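Predicted ATPase involved in replication control, Cdc46/Mcm family (Methanopyrus kandleri AV19, PDB 3F8T) probably binds ATP and single-stranded DNA as a member of the MCM family of replicative helicases, and may take part in the control of DNA replication. Local coordinates at residues R197-K202 with T397-Y402; T207-I212 with V221-A226; L227-C232 with R401-A406; R408-P413 with L467-E472. The protein carries 2 engineered substitutions. One frame throughout, in Å; residues are numbered along the deposited sequence.

Contact 1: R197-K202 with T397-Y402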
loop_
_atom_site.group_PDB
_atom_site.type_symbol
_atom_site.label_atom_id
_atom_site.label_comp_id
_atom_site.label_asym_id
_atom_site.label_seq_id
_atom_site.Cartn_x
_atom_site.Cartn_y
_atom_site.Cartn_z
ATOM N N ARG A 197 -4.754 22.743 2.976
ATOM C CA ARG A 197 -3.818 23.859 2.913
ATOM C C ARG A 197 -3.643 24.522 4.271
ATOM O O ARG A 197 -2.528 24.866 4.647
ATOM C CB ARG A 197 -4.208 24.887 1.845
ATOM C CG ARG A 197 -3.189 26.028 1.692
ATOM C CD ARG A 197 -1.756 25.512 1.407
ATOM N NE ARG A 197 -1.683 24.590 0.269
ATOM C CZ ARG A 197 -0.614 23.848 -0.024
ATOM N NH1 ARG A 197 0.467 23.922 0.740
ATOM N NH2 ARG A 197 -0.624 23.032 -1.075
ATOM N N GLU A 198 -4.738 24.663 5.020
ATOM C CA GLU A 198 -4.665 25.200 6.377
ATOM C C GLU A 198 -3.826 24.327 7.303
ATOM O O GLU A 198 -3.013 24.841 8.067
ATOM C CB GLU A 198 -6.063 25.410 6.954
ATOM C CG GLU A 198 -6.763 26.640 6.354
ATOM C CD GLU A 198 -8.227 26.705 6.728
ATOM O OE1 GLU A 198 -8.555 26.370 7.887
ATOM O OE2 GLU A 198 -9.045 27.090 5.864
ATOM N N LEU A 199 -4.009 23.013 7.215
ATOM C CA LEU A 199 -3.216 22.085 8.032
ATOM C C LEU A 199 -1.732 22.229 7.692
ATOM O O LEU A 199 -0.901 22.409 8.589
ATOM C CB LEU A 199 -3.711 20.635 7.859
ATOM C CG LEU A 199 -3.111 19.514 8.723
ATOM C CD1 LEU A 199 -3.041 19.909 10.190
ATOM C CD2 LEU A 199 -3.905 18.214 8.552
ATOM N N ALA A 200 -1.405 22.192 6.403
ATOM C CA ALA A 200 -0.021 22.394 5.929
ATOM C C ALA A 200 0.667 23.659 6.453
ATOM O O ALA A 200 1.849 23.634 6.805
ATOM C CB ALA A 200 0.025 22.368 4.415
ATOM N N ASP A 201 -0.075 24.762 6.491
ATOM C CA ASP A 201 0.463 26.048 6.942
ATOM C C ASP A 201 0.757 26.096 8.444
ATOM O O ASP A 201 1.614 26.863 8.881
ATOM C CB ASP A 201 -0.490 27.187 6.562
ATOM C CG ASP A 201 -0.383 27.578 5.101
ATOM O OD1 ASP A 201 0.650 27.282 4.463
ATOM O OD2 ASP A 201 -1.334 28.186 4.582
ATOM N N LYS A 202 0.047 25.285 9.229
ATOM C CA LYS A 202 0.191 25.282 10.688
ATOM C C LYS A 202 1.440 24.535 11.176
ATOM O O LYS A 202 2.559 24.835 10.783
ATOM C CB LYS A 202 -1.043 24.647 11.323
ATOM C CG LYS A 202 -2.284 25.502 11.260
ATOM C CD LYS A 202 -3.478 24.743 11.804
ATOM C CE LYS A 202 -4.785 25.402 11.376
ATOM N NZ LYS A 202 -5.919 24.434 11.420
ATOM N N THR A 397 -10.378 11.062 10.131
ATOM C CA THR A 397 -10.741 11.075 8.709
ATOM C C THR A 397 -9.913 12.109 7.950
ATOM O O THR A 397 -9.312 11.789 6.927
ATOM C CB THR A 397 -12.248 11.328 8.509
ATOM O OG1 THR A 397 -12.982 10.220 9.050
ATOM C CG2 THR A 397 -12.578 11.464 7.033
ATOM N N LEU A 398 -9.872 13.333 8.468
ATOM C CA LEU A 398 -9.093 14.395 7.866
ATOM C C LEU A 398 -7.615 14.028 7.863
ATOM O O LEU A 398 -6.978 14.073 6.814
ATOM C CB LEU A 398 -9.319 15.747 8.570
ATOM C CG LEU A 398 -8.433 16.901 8.049
ATOM C CD1 LEU A 398 -8.830 17.368 6.653
ATOM C CD2 LEU A 398 -8.339 18.098 9.010
ATOM N N LEU A 399 -7.093 13.639 9.024
ATOM C CA LEU A 399 -5.678 13.274 9.153
ATOM C C LEU A 399 -5.267 12.187 8.162
ATOM O O LEU A 399 -4.225 12.294 7.509
ATOM C CB LEU A 399 -5.362 12.827 10.587
ATOM C CG LEU A 399 -5.491 13.908 11.674
ATOM C CD1 LEU A 399 -5.039 13.371 13.040
ATOM C CD2 LEU A 399 -4.717 15.150 11.303
ATOM N N ARG A 400 -6.080 11.143 8.052
ATOM C CA ARG A 400 -5.739 10.018 7.168
ATOM C C ARG A 400 -5.827 10.417 5.695
ATOM O O ARG A 400 -4.965 10.058 4.883
ATOM C CB ARG A 400 -6.660 8.837 7.431
ATOM C CG ARG A 400 -6.168 7.533 6.804
ATOM C CD ARG A 400 -7.247 6.459 6.837
ATOM N NE ARG A 400 -8.049 6.532 8.062
ATOM C CZ ARG A 400 -9.303 6.977 8.142
ATOM N NH1 ARG A 400 -9.957 7.399 7.060
ATOM N NH2 ARG A 400 -9.910 6.990 9.321
ATOM N N ARG A 401 -6.891 11.142 5.347
ATOM C CA ARG A 401 -7.048 11.617 3.963
ATOM C C ARG A 401 -5.949 12.605 3.544
ATOM O O ARG A 401 -5.476 12.549 2.405
ATOM C CB ARG A 401 -8.442 12.208 3.740
ATOM C CG ARG A 401 -9.515 11.147 3.626
ATOM C CD ARG A 401 -10.890 11.789 3.619
ATOM N NE ARG A 401 -11.123 12.516 2.381
ATOM C CZ ARG A 401 -11.531 11.960 1.244
ATOM N NH1 ARG A 401 -11.763 10.650 1.167
ATOM N NH2 ARG A 401 -11.715 12.730 0.182
ATOM N N TYR A 402 -5.537 13.484 4.455
ATOM C CA TYR A 402 -4.409 14.389 4.211
ATOM C C TYR A 402 -3.136 13.595 3.932
ATOM O O TYR A 402 -2.395 13.930 3.021
ATOM C CB TYR A 402 -4.173 15.264 5.438
ATOM C CG TYR A 402 -3.049 16.277 5.355
ATOM C CD1 TYR A 402 -3.270 17.532 4.810
ATOM C CD2 TYR A 402 -1.791 16.011 5.898
ATOM C CE1 TYR A 402 -2.269 18.480 4.754
ATOM C CE2 TYR A 402 -0.772 16.954 5.861
ATOM C CZ TYR A 402 -1.017 18.192 5.287
ATOM O OH TYR A 402 -0.037 19.154 5.263
#

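Contact 2: T207-I212 with V221-A226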
loop_
_atom_site.group_PDB
_atom_site.type_symbol
_atom_site.label_atom_id
_atom_site.label_comp_id
_atom_site.label_asym_id
_atom_site.label_seq_id
_atom_site.Cartn_x
_atom_site.Cartn_y
_atom_site.Cartn_z
ATOM N N THR A 207 0.468 18.148 15.376
ATOM C CA THR A 207 -0.880 17.592 15.277
ATOM C C THR A 207 -0.872 16.066 15.134
ATOM O O THR A 207 -1.586 15.369 15.867
ATOM C CB THR A 207 -1.635 18.241 14.113
ATOM O OG1 THR A 207 -1.674 19.656 14.323
ATOM C CG2 THR A 207 -3.033 17.714 14.025
ATOM N N PHE A 208 -0.094 15.544 14.179
ATOM C CA PHE A 208 -0.034 14.105 13.965
ATOM C C PHE A 208 0.602 13.395 15.157
ATOM O O PHE A 208 0.133 12.331 15.554
ATOM C CB PHE A 208 0.728 13.767 12.672
ATOM C CG PHE A 208 -0.115 13.783 11.439
ATOM C CD1 PHE A 208 -0.250 14.949 10.686
ATOM C CD2 PHE A 208 -0.776 12.622 11.017
ATOM C CE1 PHE A 208 -1.021 14.947 9.509
ATOM C CE2 PHE A 208 -1.544 12.609 9.854
ATOM C CZ PHE A 208 -1.682 13.783 9.107
ATOM N N ALA A 209 1.636 14.004 15.748
ATOM C CA ALA A 209 2.359 13.429 16.887
ATOM C C ALA A 209 1.437 13.233 18.087
ATOM O O ALA A 209 1.463 12.204 18.749
ATOM C CB ALA A 209 3.549 14.326 17.272
ATOM N N ARG A 210 0.615 14.237 18.359
ATOM C CA ARG A 210 -0.347 14.164 19.454
ATOM C C ARG A 210 -1.479 13.193 19.159
ATOM O O ARG A 210 -1.972 12.503 20.062
ATOM C CB ARG A 210 -0.887 15.554 19.790
ATOM C CG ARG A 210 -0.059 16.256 20.866
ATOM C CD ARG A 210 0.602 17.510 20.370
ATOM N NE ARG A 210 1.259 18.265 21.443
ATOM C CZ ARG A 210 2.457 17.974 21.950
ATOM N NH1 ARG A 210 2.974 18.731 22.913
ATOM N NH2 ARG A 210 3.143 16.925 21.501
ATOM N N ALA A 211 -1.880 13.108 17.893
ATOM C CA ALA A 211 -2.877 12.127 17.494
ATOM C C ALA A 211 -2.377 10.715 17.783
ATOM O O ALA A 211 -3.121 9.883 18.291
ATOM C CB ALA A 211 -3.218 12.282 16.019
ATOM N N ILE A 212 -1.108 10.461 17.480
ATOM C CA ILE A 212 -0.521 9.132 17.636
ATOM C C ILE A 212 -0.210 8.752 19.080
ATOM O O ILE A 212 -0.501 7.627 19.520
ATOM C CB ILE A 212 0.772 8.990 16.785
ATOM C CG1 ILE A 212 0.441 9.105 15.292
ATOM C CG2 ILE A 212 1.475 7.661 17.100
ATOM C CD1 ILE A 212 1.670 9.277 14.400
ATOM N N VAL A 221 8.519 10.526 20.465
ATOM C CA VAL A 221 8.007 9.265 19.961
ATOM C C VAL A 221 6.906 9.548 18.927
ATOM O O VAL A 221 6.956 9.020 17.813
ATOM C CB VAL A 221 7.495 8.364 21.105
ATOM C CG1 VAL A 221 6.825 7.130 20.549
ATOM C CG2 VAL A 221 8.658 7.989 22.036
ATOM N N GLY A 222 5.935 10.389 19.294
ATOM C CA GLY A 222 4.858 10.790 18.365
ATOM C C GLY A 222 5.397 11.379 17.067
ATOM O O GLY A 222 4.884 11.080 15.983
ATOM N N LYS A 223 6.414 12.234 17.170
ATOM C CA LYS A 223 6.994 12.880 15.981
ATOM C C LYS A 223 7.649 11.850 15.069
ATOM O O LYS A 223 7.479 11.890 13.867
ATOM C CB LYS A 223 7.997 13.957 16.386
ATOM C CG LYS A 223 7.348 15.211 17.024
ATOM C CD LYS A 223 8.431 16.191 17.387
ATOM C CE LYS A 223 7.808 17.485 17.919
ATOM N NZ LYS A 223 8.889 18.366 18.459
ATOM N N MET A 224 8.389 10.914 15.656
ATOM C CA MET A 224 9.006 9.815 14.885
ATOM C C MET A 224 7.977 8.996 14.099
ATOM O O MET A 224 8.156 8.725 12.916
ATOM C CB MET A 224 9.746 8.868 15.831
ATOM C CG MET A 224 10.955 9.468 16.495
ATOM S SD MET A 224 11.704 8.177 17.533
ATOM C CE MET A 224 13.123 9.113 18.075
ATOM N N LEU A 225 6.914 8.578 14.776
ATOM C CA LEU A 225 5.845 7.809 14.141
ATOM C C LEU A 225 5.048 8.624 13.123
ATOM O O LEU A 225 4.634 8.086 12.099
ATOM C CB LEU A 225 4.912 7.213 15.196
ATOM C CG LEU A 225 5.576 6.342 16.276
ATOM C CD1 LEU A 225 4.511 5.601 17.063
ATOM C CD2 LEU A 225 6.503 5.346 15.672
ATOM N N ALA A 226 4.807 9.905 13.418
ATOM C CA ALA A 226 4.182 10.803 12.431
ATOM C C ALA A 226 5.000 10.851 11.129
ATOM O O ALA A 226 4.473 10.631 10.035
ATOM C CB ALA A 226 4.022 12.196 13.003
#

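Contact 3: L227-C232 with R401-A406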
loop_
_atom_site.group_PDB
_atom_site.type_symbol
_atom_site.label_atom_id
_atom_site.label_comp_id
_atom_site.label_asym_id
_atom_site.label_seq_id
_atom_site.Cartn_x
_atom_site.Cartn_y
_atom_site.Cartn_z
ATOM N N LEU A 227 6.300 11.099 11.246
ATOM C CA LEU A 227 7.138 11.189 10.055
ATOM C C LEU A 227 7.271 9.819 9.367
ATOM O O LEU A 227 7.338 9.726 8.148
ATOM C CB LEU A 227 8.500 11.814 10.405
ATOM C CG LEU A 227 8.428 13.293 10.848
ATOM C CD1 LEU A 227 9.738 13.717 11.461
ATOM C CD2 LEU A 227 8.063 14.228 9.679
ATOM N N GLN A 228 7.294 8.741 10.139
ATOM C CA GLN A 228 7.234 7.411 9.506
ATOM C C GLN A 228 6.014 7.235 8.567
ATOM O O GLN A 228 6.159 6.756 7.437
ATOM C CB GLN A 228 7.292 6.286 10.545
ATOM C CG GLN A 228 7.182 4.896 9.899
ATOM C CD GLN A 228 7.211 3.795 10.916
ATOM O OE1 GLN A 228 6.497 3.853 11.921
ATOM N NE2 GLN A 228 8.049 2.775 10.678
ATOM N N LEU A 229 4.834 7.650 9.019
ATOM C CA LEU A 229 3.632 7.598 8.164
ATOM C C LEU A 229 3.850 8.337 6.849
ATOM O O LEU A 229 3.513 7.831 5.783
ATOM C CB LEU A 229 2.406 8.178 8.881
ATOM C CG LEU A 229 1.812 7.249 9.960
ATOM C CD1 LEU A 229 0.855 8.060 10.851
ATOM C CD2 LEU A 229 1.104 6.051 9.353
ATOM N N PHE A 230 4.481 9.498 6.938
ATOM C CA PHE A 230 4.768 10.333 5.768
ATOM C C PHE A 230 5.963 9.851 4.929
ATOM O O PHE A 230 6.359 10.509 3.951
ATOM C CB PHE A 230 4.909 11.789 6.200
ATOM C CG PHE A 230 3.572 12.465 6.425
ATOM C CD1 PHE A 230 2.927 12.378 7.660
ATOM C CD2 PHE A 230 2.946 13.148 5.384
ATOM C CE1 PHE A 230 1.684 12.977 7.853
ATOM C CE2 PHE A 230 1.707 13.760 5.574
ATOM C CZ PHE A 230 1.079 13.676 6.813
ATOM N N SER A 231 6.520 8.700 5.299
ATOM C CA SER A 231 7.587 8.089 4.498
ATOM C C SER A 231 7.071 6.908 3.672
ATOM O O SER A 231 7.850 6.242 2.985
ATOM C CB SER A 231 8.729 7.627 5.396
ATOM O OG SER A 231 8.408 6.392 5.997
ATOM N N CYS A 232 5.777 6.628 3.765
ATOM C CA CYS A 232 5.175 5.489 3.080
ATOM C C CYS A 232 5.071 5.687 1.561
ATOM O O CYS A 232 4.012 6.019 1.042
ATOM C CB CYS A 232 3.796 5.190 3.671
ATOM S SG CYS A 232 3.870 4.385 5.271
ATOM N N ARG A 401 -6.891 11.142 5.347
ATOM C CA ARG A 401 -7.048 11.617 3.963
ATOM C C ARG A 401 -5.949 12.605 3.544
ATOM O O ARG A 401 -5.476 12.549 2.405
ATOM C CB ARG A 401 -8.442 12.208 3.740
ATOM C CG ARG A 401 -9.515 11.147 3.626
ATOM C CD ARG A 401 -10.890 11.789 3.619
ATOM N NE ARG A 401 -11.123 12.516 2.381
ATOM C CZ ARG A 401 -11.531 11.960 1.244
ATOM N NH1 ARG A 401 -11.763 10.650 1.167
ATOM N NH2 ARG A 401 -11.715 12.730 0.182
ATOM N N TYR A 402 -5.537 13.484 4.455
ATOM C CA TYR A 402 -4.409 14.389 4.211
ATOM C C TYR A 402 -3.136 13.595 3.932
ATOM O O TYR A 402 -2.395 13.930 3.021
ATOM C CB TYR A 402 -4.173 15.264 5.438
ATOM C CG TYR A 402 -3.049 16.277 5.355
ATOM C CD1 TYR A 402 -3.270 17.532 4.810
ATOM C CD2 TYR A 402 -1.791 16.011 5.898
ATOM C CE1 TYR A 402 -2.269 18.480 4.754
ATOM C CE2 TYR A 402 -0.772 16.954 5.861
ATOM C CZ TYR A 402 -1.017 18.192 5.287
ATOM O OH TYR A 402 -0.037 19.154 5.263
ATOM N N LEU A 403 -2.890 12.555 4.730
ATOM C CA LEU A 403 -1.701 11.714 4.538
ATOM C C LEU A 403 -1.718 11.068 3.163
ATOM O O LEU A 403 -0.743 11.139 2.414
ATOM C CB LEU A 403 -1.628 10.631 5.610
ATOM C CG LEU A 403 -0.547 9.545 5.491
ATOM C CD1 LEU A 403 0.874 10.132 5.494
ATOM C CD2 LEU A 403 -0.721 8.558 6.642
ATOM N N LEU A 404 -2.842 10.450 2.830
ATOM C CA LEU A 404 -3.015 9.795 1.533
ATOM C C LEU A 404 -2.733 10.761 0.392
ATOM O O LEU A 404 -2.073 10.408 -0.621
ATOM C CB LEU A 404 -4.447 9.260 1.414
ATOM C CG LEU A 404 -4.770 7.953 2.142
ATOM C CD1 LEU A 404 -6.260 7.670 2.051
ATOM C CD2 LEU A 404 -3.986 6.786 1.550
ATOM N N TYR A 405 -3.287 11.957 0.538
ATOM C CA TYR A 405 -3.100 13.025 -0.426
ATOM C C TYR A 405 -1.611 13.398 -0.543
ATOM O O TYR A 405 -1.029 13.415 -1.653
ATOM C CB TYR A 405 -3.950 14.228 -0.013
ATOM C CG TYR A 405 -3.901 15.372 -0.992
ATOM C CD1 TYR A 405 -4.593 15.315 -2.201
ATOM C CD2 TYR A 405 -3.168 16.517 -0.706
ATOM C CE1 TYR A 405 -4.538 16.380 -3.104
ATOM C CE2 TYR A 405 -3.108 17.575 -1.592
ATOM C CZ TYR A 405 -3.796 17.500 -2.776
ATOM O OH TYR A 405 -3.727 18.549 -3.647
ATOM N N ALA A 406 -0.990 13.669 0.600
ATOM C CA ALA A 406 0.410 14.104 0.648
ATOM C C ALA A 406 1.361 13.096 -0.015
ATOM O O ALA A 406 2.265 13.488 -0.761
ATOM C CB ALA A 406 0.833 14.359 2.120
#

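Contact 4: R408-P413 with L467-E472. Engineered in segment 408-413: Ala412 (natural residue Lys).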
loop_
_atom_site.group_PDB
_atom_site.type_symbol
_atom_site.label_atom_id
_atom_site.label_comp_id
_atom_site.label_asym_id
_atom_site.label_seq_id
_atom_site.Cartn_x
_atom_site.Cartn_y
_atom_site.Cartn_z
ATOM N N ARG A 408 0.676 10.752 -2.321
ATOM C CA ARG A 408 0.446 10.621 -3.760
ATOM C C ARG A 408 0.942 11.875 -4.488
ATOM O O ARG A 408 1.493 11.790 -5.589
ATOM C CB ARG A 408 -1.047 10.408 -4.062
ATOM C CG ARG A 408 -1.338 10.157 -5.575
ATOM C CD ARG A 408 -2.833 9.936 -5.831
ATOM N NE ARG A 408 -3.603 11.072 -5.324
ATOM C CZ ARG A 408 -3.979 12.125 -6.046
ATOM N NH1 ARG A 408 -3.696 12.189 -7.350
ATOM N NH2 ARG A 408 -4.651 13.111 -5.464
ATOM N N GLU A 409 0.750 13.032 -3.863
ATOM C CA GLU A 409 1.055 14.298 -4.514
ATOM C C GLU A 409 2.505 14.718 -4.368
ATOM O O GLU A 409 3.002 15.492 -5.181
ATOM C CB GLU A 409 0.151 15.429 -4.013
ATOM C CG GLU A 409 -1.313 15.311 -4.445
ATOM C CD GLU A 409 -1.472 15.134 -5.956
ATOM O OE1 GLU A 409 -0.857 15.887 -6.733
ATOM O OE2 GLU A 409 -2.209 14.226 -6.358
ATOM N N HIS A 410 3.177 14.234 -3.326
ATOM C CA HIS A 410 4.585 14.595 -3.088
ATOM C C HIS A 410 5.482 13.381 -2.823
ATOM O O HIS A 410 6.105 13.289 -1.765
ATOM C CB HIS A 410 4.657 15.643 -1.973
ATOM C CG HIS A 410 3.814 16.844 -2.267
ATOM N ND1 HIS A 410 4.235 17.856 -3.104
ATOM C CD2 HIS A 410 2.540 17.148 -1.922
ATOM C CE1 HIS A 410 3.271 18.752 -3.231
ATOM N NE2 HIS A 410 2.230 18.344 -2.526
ATOM N N PRO A 411 5.546 12.440 -3.794
ATOM C CA PRO A 411 6.272 11.193 -3.549
ATOM C C PRO A 411 7.770 11.413 -3.421
ATOM O O PRO A 411 8.447 10.643 -2.732
ATOM C CB PRO A 411 5.969 10.346 -4.792
ATOM C CG PRO A 411 5.662 11.358 -5.876
ATOM C CD PRO A 411 4.956 12.478 -5.150
ATOM N N ALA A 412 8.287 12.460 -4.054
ATOM C CA ALA A 412 9.734 12.573 -4.200
ATOM C C ALA A 412 10.304 13.966 -3.951
ATOM O O ALA A 412 10.874 14.565 -4.873
ATOM C CB ALA A 412 10.153 12.046 -5.595
ATOM N N PRO A 413 10.184 14.490 -2.704
ATOM C CA PRO A 413 10.799 15.793 -2.472
ATOM C C PRO A 413 12.316 15.661 -2.491
ATOM O O PRO A 413 12.835 14.582 -2.211
ATOM C CB PRO A 413 10.351 16.184 -1.059
ATOM C CG PRO A 413 9.485 15.096 -0.566
ATOM C CD PRO A 413 9.581 13.924 -1.482
ATOM N N LEU A 467 3.243 19.419 2.465
ATOM C CA LEU A 467 2.816 19.335 1.066
ATOM C C LEU A 467 3.836 19.991 0.136
ATOM O O LEU A 467 3.476 20.720 -0.793
ATOM C CB LEU A 467 1.411 19.960 0.876
ATOM C CG LEU A 467 0.248 19.405 1.706
ATOM C CD1 LEU A 467 -1.024 20.193 1.388
ATOM C CD2 LEU A 467 0.026 17.911 1.423
ATOM N N SER A 468 5.116 19.712 0.370
ATOM C CA SER A 468 6.159 20.324 -0.426
ATOM C C SER A 468 7.049 19.321 -1.171
ATOM O O SER A 468 7.270 18.188 -0.717
ATOM C CB SER A 468 6.993 21.267 0.444
ATOM O OG SER A 468 8.142 21.690 -0.256
ATOM N N ASP A 469 7.559 19.758 -2.320
ATOM C CA ASP A 469 8.539 18.981 -3.062
ATOM C C ASP A 469 9.974 19.424 -2.782
ATOM O O ASP A 469 10.915 18.838 -3.313
ATOM C CB ASP A 469 8.251 19.042 -4.557
ATOM C CG ASP A 469 6.965 18.339 -4.923
ATOM O OD1 ASP A 469 6.668 17.262 -4.357
ATOM O OD2 ASP A 469 6.253 18.871 -5.802
ATOM N N ASP A 470 10.123 20.457 -1.963
ATOM C CA ASP A 470 11.427 20.983 -1.598
ATOM C C ASP A 470 11.744 20.703 -0.130
ATOM O O ASP A 470 11.050 21.175 0.774
ATOM C CB ASP A 470 11.492 22.482 -1.894
ATOM C CG ASP A 470 11.286 22.790 -3.368
ATOM O OD1 ASP A 470 11.752 22.016 -4.222
ATOM O OD2 ASP A 470 10.630 23.802 -3.668
ATOM N N VAL A 471 12.781 19.905 0.107
ATOM C CA VAL A 471 13.283 19.717 1.472
ATOM C C VAL A 471 14.130 20.933 1.844
ATOM O O VAL A 471 15.103 21.245 1.154
ATOM C CB VAL A 471 14.114 18.429 1.606
ATOM C CG1 VAL A 471 14.466 18.178 3.066
ATOM C CG2 VAL A 471 13.358 17.245 1.000
ATOM N N GLU A 472 13.759 21.607 2.932
ATOM C CA GLU A 472 14.395 22.869 3.349
ATOM C C GLU A 472 15.219 22.667 4.621
ATOM O O GLU A 472 15.056 21.646 5.297
ATOM C CB GLU A 472 13.319 23.933 3.601
ATOM C CG GLU A 472 12.309 24.091 2.468
ATOM C CD GLU A 472 12.710 25.144 1.452
ATOM O OE1 GLU A 472 13.890 25.563 1.457
ATOM O OE2 GLU A 472 11.834 25.558 0.649
HETATM O O HOH W 1 4.189 17.356 -6.677
HETATM O O HOH W 2 7.357 14.862 -5.323
#

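Contact 1: R197-K202 with T397-Y402
Leu199 lies over the ring of Tyr402 in a CH-pi contact, the central interaction where helix 190-201 of the MCM P-loop region packs almost perpendicularly on helix 396-409, which runs from that region into the lid. Its CD2 methyl stands 3.9 Å from the centroid of the Tyr402 ring, only 13° off the normal, and thus over the middle of the face. The rest of the side chain slants across the ring, with Leu199 CB 4.0 Å from Tyr402 CE1. The neighbouring residue takes the phenol end: Ala200 CA and CB both lie 3.3 Å from Tyr402 OH.

The same CD2 has other apolar neighbours. It is 4.2 Å from Leu399 CD2, while the contact with Leu398 is longer, at 4.5 Å between Leu199 CD2 and Leu398 CD2. A single methyl therefore joins three side chains of one helix.

Tyr402 CB already points toward helix 190-201, and CG, anti to the backbone N (chi1 -179°), carries the ring on from there. The short helical segments cross at -84° with axes 11.7 Å apart, a separation that the aromatic ring helps to span. No hydrogen bond links the segments. Leu399 also packs against helix 204-212, through Thr207, Phe208 and Ala211, and Arg401 forms a salt bridge to Glu192 earlier on the first helix. The phenol has its polar partner outside the two helices: Tyr402 OH is hydrogen-bonded to the carbonyl oxygen of Met465.

Contact 2: T207-I212 with V221-A226
Ala209 and Gly222 mark a glycine-mediated close crossing of two successive helices, 204-212 and 219-229, in the MCM P-loop region. The principle is simple: where one helix has no side chain, another can come near its backbone. Here the CA atoms of Ala209 and Gly222 are 3.9 Å apart, and the segment axes approach to 7.5 Å while crossing at 108°. The bump is the Ala209 methyl, which fits the hollow over the peptide between Gly222 and Lys223 with CB 3.5 Å from Gly222 C. A long CA-H...O contact from Ala209 CA to Gly222 O accompanies it.

A second bump, Ile212, is larger and branches into two parts. Its CG1 arm is extended, with CD1 anti to CA (chi2 168°), and ends against Gly222 O, Leu225 CB and the backbone of Ala226. The fit is tight, Ile212 CD1 lying 3.3 Å from Ala226 N. The CG2 branch meets the end of Leu225, 3.7 Å from Leu225 CD1.

The exchange also runs in the reverse direction. Ala226 CB projects toward helix 204-212 and fits between Phe208 CB, at 3.7 Å, and Ile212 CD1. Only the root of Phe208 joins in, since its ring leads away to Tyr402 and Phe230. Leu225 also packs on Val242 and Leu244 of strand 242-245, so it joins the crossing to the parallel sheet. Beside the Ala209 methyl runs the extended chain of Lys223, whose CG lies 3.9 Å from Ala209 CB.

Contact 3: L227-C232 with R401-A406
Phe230 and Leu403 meet ring to methyl in a helix-end to helix packing that joins segment 227-232 of the P-loop region to segment 401-406 of the AAA-lid region. Phe230 stands in a type I turn, Leu229 to Cys232, just after helix 219-229. Its CB begins the side chain with CG anti to the carbonyl carbon (chi1 -79°), and the ring then runs out toward the second helix. From CG onward every ring carbon meets the same atom: Leu403 CD1 lies 3.5 Å from the centroid of the Phe230 ring, just 3° off the normal, a nearly ideal CH-pi geometry. Farther out the rim finds separate partners. CE2 touches Ala406 CB at 3.6 Å, and CZ, the tip, reaches Tyr402 CD2 at 3.8 Å. There the two aromatic rings meet by their edges, the side chains crossing at about a right angle.

Leu403 is also held by its second branch, whose CD2 lies 3.9 Å from Leu229 CB. Its CD1 additionally comes close to the carbonyl oxygen of Leu229.

Some nearby polar groups find partners elsewhere. Gln228 O accepts from both the N and OG of Ser231, and Phe230 O is hydrogen-bonded to Arg464 NE. With no hydrogen bond between the segments and all the touching residues buried, the chemistry implies cohesion by dispersion, CH-pi attraction and exclusion of water.

Contact 4: R408-P413 with L467-E472
Pro413 and Asp469 bring their CA atoms to 4.0 Å where the chain leaving helix 396-409 runs beside the chain leaving helix 449-465, just ahead of a short parallel pairing of strands 414-415 and 470-471. The main side-chain bond is from His410 ND1 to Asp469 OD1, 2.8 Å long with an angle of 157° at the hydrogen. The oxygen lies close to the imidazole plane, yet the donor meets OD1 from well above the carboxylate, 58° out of its plane. The carboxylate would probably favour a protonated imidazole.

One face of the His410 ring carries the peptide between Leu467 and Ser468. Leu467 O is offset toward the rim, 3.1 Å from His410 CE1, whereas Ser468 N sits over the ring centre.

Two waters extend the grip on Asp469. One donates to OD2 and to Glu409 O; the other donates to OD1 and accepts from the backbone N of Ala412, an engineered residue, at 2.9 Å. OD1 thus accepts two hydrogen bonds, from His410 ND1 and from the water. Beyond this polar part, Pro413 CB packs 3.8 Å from Val471 CG2, and Pro413 CA makes a CA-H...O contact with Asp469 O at 3.2 Å.

The second chain is shaped locally. Leu467, with positive phi, is the C-prime residue of a Schellman motif, and Ser468 OG accepts from Asp470 N in an ST turn. The whole is a histidine-carboxylate link between two helix exits in the MCM AAA-lid region, leading into a two-stranded parallel ladder.

Helix 396-409 ties three of the contacts together: contacts 1 and 3, with centres 10 Å apart, share Arg401 and Tyr402 on it, and contact 4, centred 11 Å from contact 3, begins at its C-terminal end. Contact 2 joins through Phe208, whose CZ lies 3.6 Å from Phe230 CZ of contact 3, and through Ala211, whose CB is 3.7 Å from Leu399 CD1 of contact 1. Leu467 links contact 4 back to contacts 1 and 3, its CG 3.6 Å from Tyr402 OH. Contacts 2 and 4 do not touch, their nearest atoms being about 9 Å apart. Contact 2 lies in the P-loop region, contact 3 joins it to the lid region, and contact 4 lies in the lid.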